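Local coordinates for phosphoserine aminotransferase (Bacillus alcalophilus, PDB 1W23), which catalyses the reversible, pyridoxal-phosphate-dependent transamination between phosphoserine and 3-phosphohydroxypyruvate, the second step of serine biosynthesis from 3-phosphoglycerate, at residues A271-D276 / A345-R350; Q310-K315 / E351-F356. All coordinates share one frame; numbering follows the deposited sequence.

Contact 1 of 2, residues A271-D276 / A345-R350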
loop_
_atom_site.group_PDB
_atom_site.type_symbol
_atom_site.label_atom_id
_atom_site.label_comp_id
_atom_site.label_asym_id
_atom_site.label_seq_id
_atom_site.Cartn_x
_atom_site.Cartn_y
_atom_site.Cartn_z
ATOM N N ALA A 271 -24.745 -5.762 -17.317
ATOM C CA ALA A 271 -24.258 -5.042 -18.476
ATOM C C ALA A 271 -25.339 -4.951 -19.541
ATOM O O ALA A 271 -25.493 -3.899 -20.178
ATOM C CB ALA A 271 -22.995 -5.720 -19.018
ATOM N N LYS A 272 -26.068 -6.045 -19.772
ATOM C CA LYS A 272 -27.106 -6.035 -20.831
ATOM C C LYS A 272 -28.168 -4.995 -20.510
ATOM O O LYS A 272 -28.714 -4.399 -21.461
ATOM C CB LYS A 272 -27.702 -7.427 -20.953
ATOM C CG LYS A 272 -28.937 -7.568 -21.830
ATOM C CD LYS A 272 -29.556 -8.951 -21.727
ATOM C CE LYS A 272 -30.939 -9.084 -22.325
ATOM N NZ LYS A 272 -31.141 -8.544 -23.668
ATOM N N ILE A 273 -28.503 -4.763 -19.255
ATOM C CA ILE A 273 -29.486 -3.699 -18.935
ATOM C C ILE A 273 -29.042 -2.392 -19.514
ATOM O O ILE A 273 -29.850 -1.656 -20.110
ATOM C CB ILE A 273 -29.679 -3.603 -17.411
ATOM C CG1 ILE A 273 -30.403 -4.851 -16.836
ATOM C CG2 ILE A 273 -30.430 -2.334 -17.014
ATOM C CD1 ILE A 273 -30.310 -4.973 -15.340
ATOM N N ILE A 274 -27.759 -2.044 -19.323
ATOM C CA ILE A 274 -27.278 -0.743 -19.779
ATOM C C ILE A 274 -27.084 -0.723 -21.284
ATOM O O ILE A 274 -27.517 0.233 -21.951
ATOM C CB ILE A 274 -25.991 -0.358 -19.001
ATOM C CG1 ILE A 274 -26.247 -0.361 -17.480
ATOM C CG2 ILE A 274 -25.517 1.009 -19.477
ATOM C CD1 ILE A 274 -25.010 -0.205 -16.646
ATOM N N TYR A 275 -26.451 -1.741 -21.864
ATOM C CA TYR A 275 -26.291 -1.775 -23.312
ATOM C C TYR A 275 -27.632 -1.786 -24.056
ATOM O O TYR A 275 -27.750 -1.128 -25.097
ATOM C CB TYR A 275 -25.385 -2.915 -23.761
ATOM C CG TYR A 275 -23.920 -2.716 -23.456
ATOM C CD1 TYR A 275 -23.224 -3.573 -22.648
ATOM C CD2 TYR A 275 -23.214 -1.635 -23.985
ATOM C CE1 TYR A 275 -21.878 -3.399 -22.351
ATOM C CE2 TYR A 275 -21.875 -1.448 -23.719
ATOM C CZ TYR A 275 -21.216 -2.331 -22.889
ATOM O OH TYR A 275 -19.864 -2.103 -22.648
ATOM N N ASP A 276 -28.620 -2.513 -23.541
ATOM C CA ASP A 276 -29.929 -2.491 -24.201
ATOM C C ASP A 276 -30.508 -1.066 -24.175
ATOM O O ASP A 276 -31.166 -0.637 -25.143
ATOM C CB ASP A 276 -30.874 -3.484 -23.548
ATOM C CG ASP A 276 -30.677 -4.907 -23.888
ATOM O OD1 ASP A 276 -29.884 -5.249 -24.781
ATOM O OD2 ASP A 276 -31.384 -5.761 -23.284
ATOM N N ALA A 345 -28.833 -0.943 -9.089
ATOM C CA ALA A 345 -28.214 0.318 -9.522
ATOM C C ALA A 345 -28.287 0.443 -11.045
ATOM O O ALA A 345 -28.464 1.542 -11.579
ATOM C CB ALA A 345 -26.804 0.422 -9.021
ATOM N N CYS A 346 -28.094 -0.682 -11.744
ATOM C CA CYS A 346 -28.173 -0.697 -13.190
ATOM C C CYS A 346 -29.606 -0.428 -13.657
ATOM O O CYS A 346 -29.797 0.291 -14.651
ATOM C CB CYS A 346 -27.634 -2.031 -13.712
ATOM S SG CYS A 346 -25.868 -2.282 -13.345
ATOM N N ILE A 347 -30.590 -1.036 -12.989
ATOM C CA ILE A 347 -31.999 -0.719 -13.299
ATOM C C ILE A 347 -32.246 0.752 -13.090
ATOM O O ILE A 347 -32.919 1.394 -13.921
ATOM C CB ILE A 347 -32.899 -1.610 -12.451
ATOM C CG1 ILE A 347 -32.724 -3.109 -12.746
ATOM C CG2 ILE A 347 -34.354 -1.140 -12.574
ATOM C CD1 ILE A 347 -33.360 -4.107 -11.800
ATOM N N ALA A 348 -31.763 1.351 -11.996
ATOM C CA ALA A 348 -31.960 2.767 -11.725
ATOM C C ALA A 348 -31.319 3.624 -12.841
ATOM O O ALA A 348 -31.897 4.629 -13.280
ATOM C CB ALA A 348 -31.442 3.153 -10.349
ATOM N N LEU A 349 -30.109 3.238 -13.280
ATOM C CA LEU A 349 -29.453 3.960 -14.366
ATOM C C LEU A 349 -30.284 3.899 -15.644
ATOM O O LEU A 349 -30.443 4.930 -16.328
ATOM C CB LEU A 349 -28.030 3.451 -14.556
ATOM C CG LEU A 349 -27.251 4.119 -15.702
ATOM C CD1 LEU A 349 -27.103 5.606 -15.474
ATOM C CD2 LEU A 349 -25.878 3.485 -15.844
ATOM N N ARG A 350 -30.792 2.725 -15.985
ATOM C CA ARG A 350 -31.684 2.607 -17.157
ATOM C C ARG A 350 -32.858 3.576 -17.014
ATOM O O ARG A 350 -33.200 4.285 -17.982
ATOM C CB ARG A 350 -32.157 1.167 -17.310
ATOM C CG ARG A 350 -33.333 1.019 -18.247
ATOM C CD ARG A 350 -33.647 -0.456 -18.509
ATOM N NE ARG A 350 -34.788 -0.705 -19.343
ATOM C CZ ARG A 350 -34.738 -0.774 -20.672
ATOM N NH1 ARG A 350 -33.593 -0.617 -21.365
ATOM N NH2 ARG A 350 -35.920 -1.003 -21.271
#
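Helices 259-279 and 343-359 lie side by side in the C-terminal part of this fold-type I aminotransferase, away from the cofactor, and illustrate parallel helix packing. Their segments run at only 7° to one another, axes 9.0 Å apart, and the interlock is made by two consecutive isoleucines. Ile273 is the main bump: it enters a hollow lined by Cys346, Ile347 and Arg350. Its two branches divide the work. Ile273 CG2, anti to the backbone N, comes to 3.6 Å from Cys346 O, while Ile273 CD1, ending the other branch, crosses obliquely against Ile347 CG1 at 4.0 Å, toward the solvent side. Ile274 serves the buried side. Although its CB does not point at the partner helix, the extended CG1 branch turns Ile274 CD1 into the notch between Cys346 and Leu349, 4.0 Å from Cys346 SG and 3.9 Å from Leu349 CD2. Beneath this layer Ile274 also rests on Val299 of strand 298-302, and Leu349 on Phe321. Arg350 closes the hollow over Ile273. With CG anti to the backbone N (chi1 165°), its straight chain crosses Ile273 at about a right angle and carries the guanidinium to the neighbouring helix, where NH1 is hydrogen-bonded to Thr277 OG1 and salt-bridged to Glu280 OE2, just past the helix end. On the way, Arg350 CD passes 4.0 Å from Ile273 CG2.

Contact 2 of 2, residues Q310-K315 / E351-F356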
loop_
_atom_site.group_PDB
_atom_site.type_symbol
_atom_site.label_atom_id
_atom_site.label_comp_id
_atom_site.label_asym_id
_atom_site.label_seq_id
_atom_site.Cartn_x
_atom_site.Cartn_y
_atom_site.Cartn_z
ATOM N N GLN A 310 -23.326 17.192 -20.453
ATOM C CA GLN A 310 -23.252 17.930 -19.188
ATOM C C GLN A 310 -24.572 17.897 -18.434
ATOM O O GLN A 310 -24.604 17.681 -17.217
ATOM C CB GLN A 310 -22.805 19.380 -19.450
ATOM C CG GLN A 310 -21.473 19.635 -20.074
ATOM C CD GLN A 310 -21.353 21.042 -20.743
ATOM O OE1 GLN A 310 -22.142 21.996 -20.863
ATOM N NE2 GLN A 310 -20.152 21.275 -21.327
ATOM N N GLN A 311 -25.669 18.092 -19.161
ATOM C CA GLN A 311 -26.983 18.110 -18.563
ATOM C C GLN A 311 -27.322 16.744 -17.989
ATOM O O GLN A 311 -27.862 16.646 -16.862
ATOM C CB GLN A 311 -28.011 18.558 -19.599
ATOM C CG GLN A 311 -27.894 20.026 -19.966
ATOM C CD GLN A 311 -28.639 20.337 -21.267
ATOM O OE1 GLN A 311 -29.377 19.531 -21.823
ATOM N NE2 GLN A 311 -28.390 21.564 -21.725
ATOM N N PHE A 312 -27.022 15.685 -18.733
ATOM C CA PHE A 312 -27.266 14.303 -18.225
ATOM C C PHE A 312 -26.473 14.037 -16.979
ATOM O O PHE A 312 -26.986 13.518 -16.002
ATOM C CB PHE A 312 -26.916 13.320 -19.372
ATOM C CG PHE A 312 -26.986 11.882 -18.898
ATOM C CD1 PHE A 312 -28.181 11.240 -18.691
ATOM C CD2 PHE A 312 -25.819 11.199 -18.654
ATOM C CE1 PHE A 312 -28.204 9.918 -18.220
ATOM C CE2 PHE A 312 -25.862 9.903 -18.183
ATOM C CZ PHE A 312 -27.046 9.259 -17.950
ATOM N N LEU A 313 -25.162 14.347 -17.010
ATOM C CA LEU A 313 -24.308 14.045 -15.852
ATOM C C LEU A 313 -24.739 14.856 -14.632
ATOM O O LEU A 313 -24.702 14.382 -13.489
ATOM C CB LEU A 313 -22.839 14.265 -16.189
ATOM C CG LEU A 313 -22.258 13.210 -17.152
ATOM C CD1 LEU A 313 -20.907 13.672 -17.666
ATOM C CD2 LEU A 313 -22.176 11.846 -16.467
ATOM N N ALA A 314 -25.211 16.103 -14.845
ATOM C CA ALA A 314 -25.709 16.905 -13.737
ATOM C C ALA A 314 -26.996 16.322 -13.154
ATOM O O ALA A 314 -27.146 16.303 -11.933
ATOM C CB ALA A 314 -25.922 18.374 -14.169
ATOM N N LYS A 315 -27.864 15.839 -13.997
ATOM C CA LYS A 315 -29.097 15.226 -13.520
ATOM C C LYS A 315 -28.769 13.963 -12.767
ATOM O O LYS A 315 -29.348 13.661 -11.713
ATOM C CB LYS A 315 -30.027 14.937 -14.713
ATOM C CG LYS A 315 -31.348 14.332 -14.335
ATOM C CD LYS A 315 -32.173 15.298 -13.535
ATOM C CE LYS A 315 -33.517 14.656 -13.253
ATOM N NZ LYS A 315 -34.296 15.470 -12.273
ATOM N N GLU A 351 -33.499 3.626 -15.867
ATOM C CA GLU A 351 -34.662 4.481 -15.691
ATOM C C GLU A 351 -34.281 5.960 -15.837
ATOM O O GLU A 351 -34.994 6.756 -16.477
ATOM C CB GLU A 351 -35.292 4.171 -14.300
ATOM C CG GLU A 351 -35.974 2.782 -14.335
ATOM C CD GLU A 351 -36.487 2.245 -13.055
ATOM O OE1 GLU A 351 -37.087 1.126 -13.005
ATOM O OE2 GLU A 351 -36.341 2.925 -12.002
ATOM N N LEU A 352 -33.141 6.368 -15.268
ATOM C CA LEU A 352 -32.650 7.729 -15.443
ATOM C C LEU A 352 -32.448 8.032 -16.911
ATOM O O LEU A 352 -32.838 9.100 -17.410
ATOM C CB LEU A 352 -31.321 7.870 -14.691
ATOM C CG LEU A 352 -30.552 9.182 -14.847
ATOM C CD1 LEU A 352 -30.938 10.191 -13.783
ATOM C CD2 LEU A 352 -29.046 9.039 -14.654
ATOM N N MET A 353 -31.788 7.113 -17.606
ATOM C CA MET A 353 -31.476 7.308 -19.017
ATOM C C MET A 353 -32.739 7.429 -19.877
ATOM O O MET A 353 -32.827 8.275 -20.801
ATOM C CB MET A 353 -30.576 6.189 -19.542
ATOM C CG MET A 353 -29.157 6.275 -18.984
ATOM S SD MET A 353 -28.086 4.883 -19.335
ATOM C CE MET A 353 -27.705 5.159 -21.098
ATOM N N ILE A 354 -33.726 6.587 -19.622
ATOM C CA ILE A 354 -34.975 6.628 -20.397
ATOM C C ILE A 354 -35.691 7.938 -20.136
ATOM O O ILE A 354 -36.151 8.613 -21.055
ATOM C CB ILE A 354 -35.849 5.405 -20.096
ATOM C CG1 ILE A 354 -35.208 4.134 -20.642
ATOM C CG2 ILE A 354 -37.276 5.603 -20.672
ATOM C CD1 ILE A 354 -35.854 2.868 -20.181
ATOM N N GLN A 355 -35.792 8.318 -18.866
ATOM C CA GLN A 355 -36.497 9.550 -18.522
ATOM C C GLN A 355 -35.800 10.767 -19.107
ATOM O O GLN A 355 -36.463 11.678 -19.636
ATOM C CB GLN A 355 -36.670 9.649 -16.989
ATOM C CG GLN A 355 -37.367 10.938 -16.509
ATOM C CD GLN A 355 -37.377 11.112 -14.991
ATOM O OE1 GLN A 355 -37.652 10.211 -14.187
ATOM N NE2 GLN A 355 -37.017 12.295 -14.525
ATOM N N PHE A 356 -34.480 10.798 -19.057
ATOM C CA PHE A 356 -33.753 11.985 -19.585
ATOM C C PHE A 356 -33.984 12.098 -21.078
ATOM O O PHE A 356 -34.206 13.188 -21.611
ATOM C CB PHE A 356 -32.265 11.869 -19.218
ATOM C CG PHE A 356 -31.502 13.125 -19.571
ATOM C CD1 PHE A 356 -31.448 14.173 -18.664
ATOM C CD2 PHE A 356 -30.893 13.228 -20.804
ATOM C CE1 PHE A 356 -30.810 15.337 -19.053
ATOM C CE2 PHE A 356 -30.229 14.393 -21.171
ATOM C CZ PHE A 356 -30.183 15.448 -20.300
#
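Phe312 and Phe356 form the tight heart of the crossing between helices 306-318 and 343-359, whose segments meet at 134° with axes 11.1 Å apart. The pair is a T-shaped stack: the edge of Phe312, led by CD1, points at the face of Phe356, with centroids 5.5 Å apart and planes at 77°. The same aromatic face takes a CH-pi contact from the backbone, Phe312 CA standing 4.0 Å from the Phe356 centroid and 21° off its normal. Farther round the Phe312 ring, CE1 meets Leu352 CD2 at 3.8 Å and CZ meets Met353 CG at 3.8 Å, so the buried ring is gripped by three residues of one helix; Phe301 and Cys333 also touch it. Toward solvent the fit slackens. Gln311 brings only CB to the rim of Phe356, and Lys315, bent at chi2, lays CG 4.2 Å from Leu352 CD1 while its NZ pairs with Glu318. An alanine in place of Phe356 would probably loosen the crossing, since both the T-shaped stack and the ring face under Phe312 CA would go. Cohesion between these segments thus rests on dispersion and weak CH-pi attraction, which depend on close shape fit rather than on charge.

Contacts 1 and 2 occupy successive stretches of helix 343-359, which packs almost parallel to helix 259-279 at the first and obliquely, in a largely opposite direction, across helix 306-318 at the second. Both are partly buried; the outer side of contact 1 mixes the exposed Ile347 with Arg350, that of contact 2 is formed by Gln311, Lys315 and Gln355. Both reach strand 298-302, through Val299 and Phe301 respectively. Their centres lie about 21 Å and about 27 Å from the centre of the chain. Contact 1 relies on branched aliphatic groups and a tethered arginine; in contact 2 aromatic rings bridge the wider axis separation. Met353 of contact 2 also touches Thr277 and Ile278, just beyond contact 1 on helix 259-279.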